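Local coordinates for AtxE2 (Asticcacaulis excentricus, PDB 5TXE), which hydrolyses the isopeptide bond of the lasso peptides astexin-2 and astexin-3, recognising their threaded, knotted shape and converting them to linear peptides, at residues A[78-84]-A[641-647]; A[265-271]-A[282-288]. The protein carries 1 engineered substitution. All blocks are in the same frame, centred on the assembly; numbering follows the deposited sequence.

Interaction 1 (A[78-84]-A[641-647])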
loop_
_atom_site.group_PDB
_atom_site.type_symbol
_atom_site.label_atom_id
_atom_site.label_comp_id
_atom_site.label_asym_id
_atom_site.label_seq_id
_atom_site.Cartn_x
_atom_site.Cartn_y
_atom_site.Cartn_z
ATOM N N ASP A 78 3.727 -18.243 5.196
ATOM C CA ASP A 78 3.676 -19.690 5.033
ATOM C C ASP A 78 2.229 -20.091 4.918
ATOM O O ASP A 78 1.504 -20.038 5.903
ATOM C CB ASP A 78 4.317 -20.397 6.227
ATOM C CG ASP A 78 4.274 -21.950 6.091
ATOM O OD1 ASP A 78 3.651 -22.509 5.146
ATOM O OD2 ASP A 78 4.898 -22.629 6.933
ATOM N N PRO A 79 1.803 -20.508 3.724
ATOM C CA PRO A 79 0.397 -20.791 3.461
ATOM C C PRO A 79 -0.062 -22.155 3.969
ATOM O O PRO A 79 -1.253 -22.371 4.113
ATOM C CB PRO A 79 0.292 -20.695 1.947
ATOM C CG PRO A 79 1.649 -21.024 1.462
ATOM C CD PRO A 79 2.618 -20.567 2.508
ATOM N N VAL A 80 0.880 -23.016 4.359
ATOM C CA VAL A 80 0.512 -24.318 4.910
ATOM C C VAL A 80 0.148 -24.157 6.358
ATOM O O VAL A 80 -0.893 -24.652 6.800
ATOM C CB VAL A 80 1.640 -25.338 4.716
ATOM C CG1 VAL A 80 1.312 -26.673 5.403
ATOM C CG2 VAL A 80 1.853 -25.587 3.222
ATOM N N THR A 81 0.971 -23.446 7.120
ATOM C CA THR A 81 0.642 -23.187 8.519
ATOM C C THR A 81 -0.274 -22.010 8.609
ATOM O O THR A 81 -0.863 -21.778 9.665
ATOM C CB THR A 81 1.869 -22.772 9.378
ATOM O OG1 THR A 81 2.506 -21.628 8.741
ATOM C CG2 THR A 81 2.837 -23.920 9.498
ATOM N N ASN A 82 -0.420 -21.261 7.520
ATOM C CA ASN A 82 -1.302 -20.074 7.488
ATOM C C ASN A 82 -0.881 -19.019 8.482
ATOM O O ASN A 82 -1.676 -18.449 9.186
ATOM C CB ASN A 82 -2.794 -20.401 7.648
ATOM C CG ASN A 82 -3.668 -19.189 7.328
ATOM O OD1 ASN A 82 -3.311 -18.381 6.469
ATOM N ND2 ASN A 82 -4.784 -19.024 8.041
ATOM N N LEU A 83 0.413 -18.775 8.506
ATOM C CA LEU A 83 1.045 -17.825 9.414
ATOM C C LEU A 83 2.202 -17.131 8.759
ATOM O O LEU A 83 2.971 -17.747 8.019
ATOM C CB LEU A 83 1.602 -18.550 10.641
ATOM C CG LEU A 83 0.608 -18.986 11.724
ATOM C CD1 LEU A 83 1.327 -19.865 12.787
ATOM C CD2 LEU A 83 -0.103 -17.833 12.417
ATOM N N ASN A 84 2.267 -15.828 8.972
ATOM C CA ASN A 84 3.483 -15.081 8.764
ATOM C C ASN A 84 4.482 -15.343 9.866
ATOM O O ASN A 84 4.124 -15.496 11.026
ATOM C CB ASN A 84 3.165 -13.598 8.729
ATOM C CG ASN A 84 2.535 -13.184 7.395
ATOM O OD1 ASN A 84 3.227 -13.058 6.398
ATOM N ND2 ASN A 84 1.237 -13.020 7.379
ATOM N N TRP A 641 -4.644 -10.642 4.846
ATOM C CA TRP A 641 -3.422 -10.795 5.622
ATOM C C TRP A 641 -3.035 -12.257 5.827
ATOM O O TRP A 641 -1.862 -12.553 6.124
ATOM C CB TRP A 641 -3.595 -10.068 6.961
ATOM C CG TRP A 641 -4.575 -10.658 7.882
ATOM C CD1 TRP A 641 -5.908 -10.478 7.855
ATOM C CD2 TRP A 641 -4.296 -11.482 9.065
ATOM N NE1 TRP A 641 -6.500 -11.179 8.915
ATOM C CE2 TRP A 641 -5.522 -11.800 9.650
ATOM C CE3 TRP A 641 -3.130 -11.984 9.648
ATOM C CZ2 TRP A 641 -5.628 -12.584 10.808
ATOM C CZ3 TRP A 641 -3.232 -12.777 10.791
ATOM C CH2 TRP A 641 -4.482 -13.054 11.365
ATOM N N GLN A 642 -3.983 -13.202 5.671
ATOM C CA GLN A 642 -3.688 -14.602 5.996
ATOM C C GLN A 642 -3.116 -15.322 4.780
ATOM O O GLN A 642 -3.704 -15.311 3.708
ATOM C CB GLN A 642 -4.914 -15.348 6.527
ATOM C CG GLN A 642 -5.555 -14.709 7.752
ATOM C CD GLN A 642 -6.678 -15.556 8.332
ATOM O OE1 GLN A 642 -6.581 -16.756 8.415
ATOM N NE2 GLN A 642 -7.742 -14.922 8.696
ATOM N N PRO A 643 -1.910 -15.881 4.922
ATOM C CA PRO A 643 -1.237 -16.448 3.760
ATOM C C PRO A 643 -2.020 -17.523 3.018
ATOM O O PRO A 643 -1.946 -17.567 1.777
ATOM C CB PRO A 643 0.026 -17.039 4.353
ATOM C CG PRO A 643 0.298 -16.159 5.551
ATOM C CD PRO A 643 -1.058 -15.908 6.119
ATOM N N ALA A 644 -2.750 -18.390 3.734
ATOM C CA ALA A 644 -3.523 -19.429 3.044
ATOM C C ALA A 644 -4.593 -18.786 2.192
ATOM O O ALA A 644 -4.890 -19.226 1.086
ATOM C CB ALA A 644 -4.151 -20.393 4.036
ATOM N N HIS A 645 -5.154 -17.715 2.718
ATOM C CA HIS A 645 -6.179 -17.023 1.959
ATOM C C HIS A 645 -5.616 -16.422 0.683
ATOM O O HIS A 645 -6.262 -16.473 -0.381
ATOM C CB HIS A 645 -6.800 -15.919 2.768
ATOM C CG HIS A 645 -7.636 -16.390 3.891
ATOM N ND1 HIS A 645 -8.101 -15.541 4.870
ATOM C CD2 HIS A 645 -8.132 -17.611 4.178
ATOM C CE1 HIS A 645 -8.833 -16.230 5.723
ATOM N NE2 HIS A 645 -8.815 -17.500 5.357
ATOM N N ARG A 646 -4.476 -15.759 0.808
ATOM C CA ARG A 646 -3.864 -15.111 -0.361
ATOM C C ARG A 646 -3.560 -16.126 -1.409
ATOM O O ARG A 646 -3.846 -15.916 -2.579
ATOM C CB ARG A 646 -2.609 -14.371 0.042
ATOM C CG ARG A 646 -1.755 -13.818 -1.128
ATOM C CD ARG A 646 -0.811 -12.689 -0.680
ATOM N NE ARG A 646 -1.565 -11.440 -0.531
ATOM C CZ ARG A 646 -1.936 -10.887 0.618
ATOM N NH1 ARG A 646 -1.546 -11.374 1.819
ATOM N NH2 ARG A 646 -2.709 -9.815 0.568
ATOM N N LEU A 647 -3.008 -17.272 -1.013
ATOM C CA LEU A 647 -2.702 -18.291 -1.983
ATOM C C LEU A 647 -3.935 -18.797 -2.696
ATOM O O LEU A 647 -3.917 -19.061 -3.884
ATOM C CB LEU A 647 -1.944 -19.450 -1.308
ATOM C CG LEU A 647 -1.612 -20.623 -2.239
ATOM C CD1 LEU A 647 -0.763 -20.157 -3.390
ATOM C CD2 LEU A 647 -0.862 -21.745 -1.501
HETATM O O HOH W 1 0.120 -11.791 4.835
#

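Interaction 2 (A[265-271]-A[282-288])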
loop_
_atom_site.group_PDB
_atom_site.type_symbol
_atom_site.label_atom_id
_atom_site.label_comp_id
_atom_site.label_asym_id
_atom_site.label_seq_id
_atom_site.Cartn_x
_atom_site.Cartn_y
_atom_site.Cartn_z
ATOM N N ARG A 265 24.935 26.755 8.675
ATOM C CA ARG A 265 23.904 27.743 9.053
ATOM C C ARG A 265 22.675 27.702 8.106
ATOM O O ARG A 265 21.639 28.344 8.373
ATOM C CB ARG A 265 24.489 29.177 9.082
ATOM C CG ARG A 265 25.480 29.452 10.213
ATOM C CD ARG A 265 26.212 30.834 10.171
ATOM N NE ARG A 265 25.398 31.999 9.747
ATOM C CZ ARG A 265 24.410 32.581 10.456
ATOM N NH1 ARG A 265 24.033 32.116 11.663
ATOM N NH2 ARG A 265 23.760 33.629 9.930
ATOM N N THR A 266 22.786 26.941 7.016
ATOM C CA THR A 266 21.759 26.894 5.971
ATOM C C THR A 266 20.674 25.828 6.232
ATOM O O THR A 266 20.953 24.660 6.459
ATOM C CB THR A 266 22.422 26.613 4.660
ATOM O OG1 THR A 266 23.471 27.557 4.513
ATOM C CG2 THR A 266 21.430 26.753 3.505
ATOM N N THR A 267 19.430 26.276 6.235
ATOM C CA THR A 267 18.278 25.419 6.372
ATOM C C THR A 267 17.658 25.235 4.976
ATOM O O THR A 267 17.317 26.190 4.258
ATOM C CB THR A 267 17.274 26.022 7.359
ATOM O OG1 THR A 267 17.836 25.908 8.666
ATOM C CG2 THR A 267 15.963 25.284 7.360
ATOM N N PHE A 268 17.567 23.985 4.591
ATOM C CA PHE A 268 16.908 23.621 3.355
ATOM C C PHE A 268 15.509 23.142 3.624
ATOM O O PHE A 268 15.264 22.446 4.598
ATOM C CB PHE A 268 17.694 22.581 2.667
ATOM C CG PHE A 268 19.026 23.054 2.220
ATOM C CD1 PHE A 268 19.148 23.836 1.082
ATOM C CD2 PHE A 268 20.136 22.737 2.911
ATOM C CE1 PHE A 268 20.385 24.270 0.629
ATOM C CE2 PHE A 268 21.369 23.179 2.489
ATOM C CZ PHE A 268 21.496 23.947 1.342
ATOM N N SER A 269 14.569 23.604 2.811
ATOM C CA SER A 269 13.219 23.152 2.908
ATOM C C SER A 269 12.588 23.241 1.514
ATOM O O SER A 269 13.292 23.426 0.536
ATOM C CB SER A 269 12.475 23.971 3.927
ATOM O OG SER A 269 12.356 25.290 3.470
ATOM N N VAL A 270 11.282 23.052 1.434
ATOM C CA VAL A 270 10.605 22.961 0.183
ATOM C C VAL A 270 9.346 23.768 0.316
ATOM O O VAL A 270 8.707 23.734 1.354
ATOM C CB VAL A 270 10.369 21.465 -0.002
ATOM C CG1 VAL A 270 8.961 21.118 -0.378
ATOM C CG2 VAL A 270 11.438 20.894 -0.896
ATOM N N SER A 271 8.972 24.540 -0.690
ATOM C CA SER A 271 7.661 25.208 -0.598
ATOM C C SER A 271 7.126 25.533 -1.976
ATOM O O SER A 271 7.845 25.460 -2.945
ATOM C CB SER A 271 7.783 26.503 0.224
ATOM O OG SER A 271 8.593 27.446 -0.466
ATOM N N THR A 282 6.477 22.000 -5.692
ATOM C CA THR A 282 7.297 22.538 -4.637
ATOM C C THR A 282 8.652 22.722 -5.219
ATOM O O THR A 282 9.004 22.060 -6.218
ATOM C CB THR A 282 7.416 21.577 -3.436
ATOM O OG1 THR A 282 8.221 20.439 -3.790
ATOM C CG2 THR A 282 6.059 21.135 -2.997
ATOM N N THR A 283 9.399 23.617 -4.576
ATOM C CA THR A 283 10.733 23.979 -4.974
ATOM C C THR A 283 11.599 23.994 -3.709
ATOM O O THR A 283 11.169 24.504 -2.684
ATOM C CB THR A 283 10.771 25.412 -5.593
ATOM O OG1 THR A 283 9.915 25.484 -6.744
ATOM C CG2 THR A 283 12.146 25.748 -6.031
ATOM N N LEU A 284 12.818 23.491 -3.830
ATOM C CA LEU A 284 13.830 23.638 -2.823
ATOM C C LEU A 284 14.166 25.106 -2.507
ATOM O O LEU A 284 14.427 25.895 -3.429
ATOM C CB LEU A 284 15.098 23.033 -3.328
ATOM C CG LEU A 284 16.224 22.996 -2.308
ATOM C CD1 LEU A 284 15.864 22.098 -1.147
ATOM C CD2 LEU A 284 17.465 22.479 -2.991
ATOM N N VAL A 285 14.175 25.443 -1.220
ATOM C CA VAL A 285 14.578 26.788 -0.745
ATOM C C VAL A 285 15.683 26.689 0.320
ATOM O O VAL A 285 15.761 25.717 1.081
ATOM C CB VAL A 285 13.430 27.680 -0.228
ATOM C CG1 VAL A 285 12.169 27.537 -1.069
ATOM C CG2 VAL A 285 13.117 27.389 1.212
ATOM N N ALA A 286 16.561 27.684 0.308
ATOM C CA ALA A 286 17.663 27.779 1.244
ATOM C C ALA A 286 17.604 29.107 2.035
ATOM O O ALA A 286 17.440 30.181 1.431
ATOM C CB ALA A 286 18.965 27.665 0.491
ATOM N N ARG A 287 17.704 29.009 3.364
ATOM C CA ARG A 287 17.786 30.157 4.265
ATOM C C ARG A 287 19.100 30.090 5.045
ATOM O O ARG A 287 19.377 29.060 5.664
ATOM C CB ARG A 287 16.626 30.136 5.262
ATOM C CG ARG A 287 15.231 30.223 4.665
ATOM C CD ARG A 287 14.142 29.999 5.725
ATOM N NE ARG A 287 14.352 30.855 6.896
ATOM C CZ ARG A 287 13.848 32.080 7.081
ATOM N NH1 ARG A 287 13.048 32.655 6.174
ATOM N NH2 ARG A 287 14.145 32.734 8.210
ATOM N N ARG A 288 19.952 31.119 4.972
ATOM C CA ARG A 288 21.132 31.187 5.846
ATOM C C ARG A 288 20.676 31.851 7.161
ATOM O O ARG A 288 20.345 33.015 7.174
ATOM C CB ARG A 288 22.262 31.965 5.161
ATOM C CG ARG A 288 23.452 32.352 6.058
ATOM C CD ARG A 288 24.734 32.692 5.264
ATOM N NE ARG A 288 25.399 31.472 4.766
ATOM C CZ ARG A 288 26.387 30.811 5.383
ATOM N NH1 ARG A 288 26.910 31.236 6.532
ATOM N NH2 ARG A 288 26.870 29.709 4.827
#

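Interaction 1 (A[78-84]-A[641-647])
Asn-82 reaches from the turn between strands 69-78 and 83-92 to the first turn of helix 643-662. With CG anti to the backbone N (chi1 -169°), its CB lies against the methyl of Ala-644, and Asn-82 CG comes to 3.5 Å from Ala-644 CB. At the tip, OD1 accepts the backbone N-H of Ala-644 at 2.8 Å, the donor standing above the carbonyl plane; ND2 gives a hydrogen to Gln-642 OE1 at 2.9 Å, in the carbonyl plane of the glutamine and on a lone pair. The two amides are nearly coplanar, 29° apart. Asparagine suits this place because one flat group accepts from a helix N-terminus, whose first N-H groups have no earlier turn to bond, and donates to Gln-642 at the N-cap position; it also tolerates the positive phi (61°). A leucine here would probably leave the Ala-644 N-H and Gln-642 OE1 without these partners. Asp-78 OD1 accepts the N-H of Val-80 in an Asx turn, and Asn-82 and Leu-83 both face Asp-78 in a G1 beta bulge. Proline suits the first helical turn since its missing N-H needs no acceptor; Pro-643 sets CB near Asp-78 O and CG near Leu-83 and Asn-84. Pro-79 CB meets Leu-647 CD2 at 3.8 Å, with helix 40-44 touching both. The contact thus bridges a hairpin, probably of the beta-propeller, and a helix of the alpha/beta-hydrolase part.

Interaction 2 (A[265-271]-A[282-288])
Phe-268 and Ala-286 face each other in a non-hydrogen-bonded pair of an antiparallel beta hairpin, strands 266-271 and 283-288, the two inner strands of a four-stranded blade, consistent with the beta-propeller of the prolyl oligopeptidase family. The small methyl of Ala-286 leaves room for the large ring beside it: its CB meets Phe-268 CE1 at 3.7 Å, obliquely. Thr-266, two residues back on the same strand, lays CG2 over one face of that ring, offset toward the rim. This methyl is anti to the backbone N, while chi1 -52° sets OG1 beside the backbone N, with Arg-288 NH2 4.0 Å from Thr-266 OG1. Leu-284 and Val-270 carry the same face onward, and Met-307 of strand 304-310 touches both as well as Phe-268, consistent with the apolar character of these three.

On the other face stand Thr-267, Ser-269 and Ser-271, with Arg-287, Val-285 and Thr-283 across from them. Valine and threonine, being beta-branched, suit the extended backbone. The branches of Val-285 separate toward the two serines, CG2 to Ser-269 OG and CG1 to Ser-271 OG, and serine is small enough to leave them room. Six backbone hydrogen bonds tie the three hydrogen-bonded pairs, the straightest running from Val-285 N to Ser-269 O at 174°.

At the exposed end, Arg-265 and Arg-288 cross at about a right angle, their guanidinium planes 56° apart. Arg-265 CB lies over one face of the Arg-288 guanidinium, whereas Arg-288 NH1 comes to the edge of the Arg-265 guanidinium, bringing like charges to 3.6 Å between Arg-265 NE and Arg-288 NH1.

In the fold
Interaction 1 closes a loop of more than 550 residues, and interaction 2 is nested inside it, joining segments with only ten residues between them. They share no elements and lie on opposite sides of the chain's centre, with centres about 47 Å apart. Interaction 1 is a surface contact between a turn and a helix start, and its two firm hydrogen bonds come from one asparagine amide. Interaction 2 is partly buried and farther from the centre; its hydrogen bonds run from backbone to backbone, leaving the side chains to pack on the two faces of a sheet. In interaction 1 the Trp-641 side chain is about 9 Å from that of His-638, an inferred charge-relay residue, whereas interaction 2 lies away from the known functional sites.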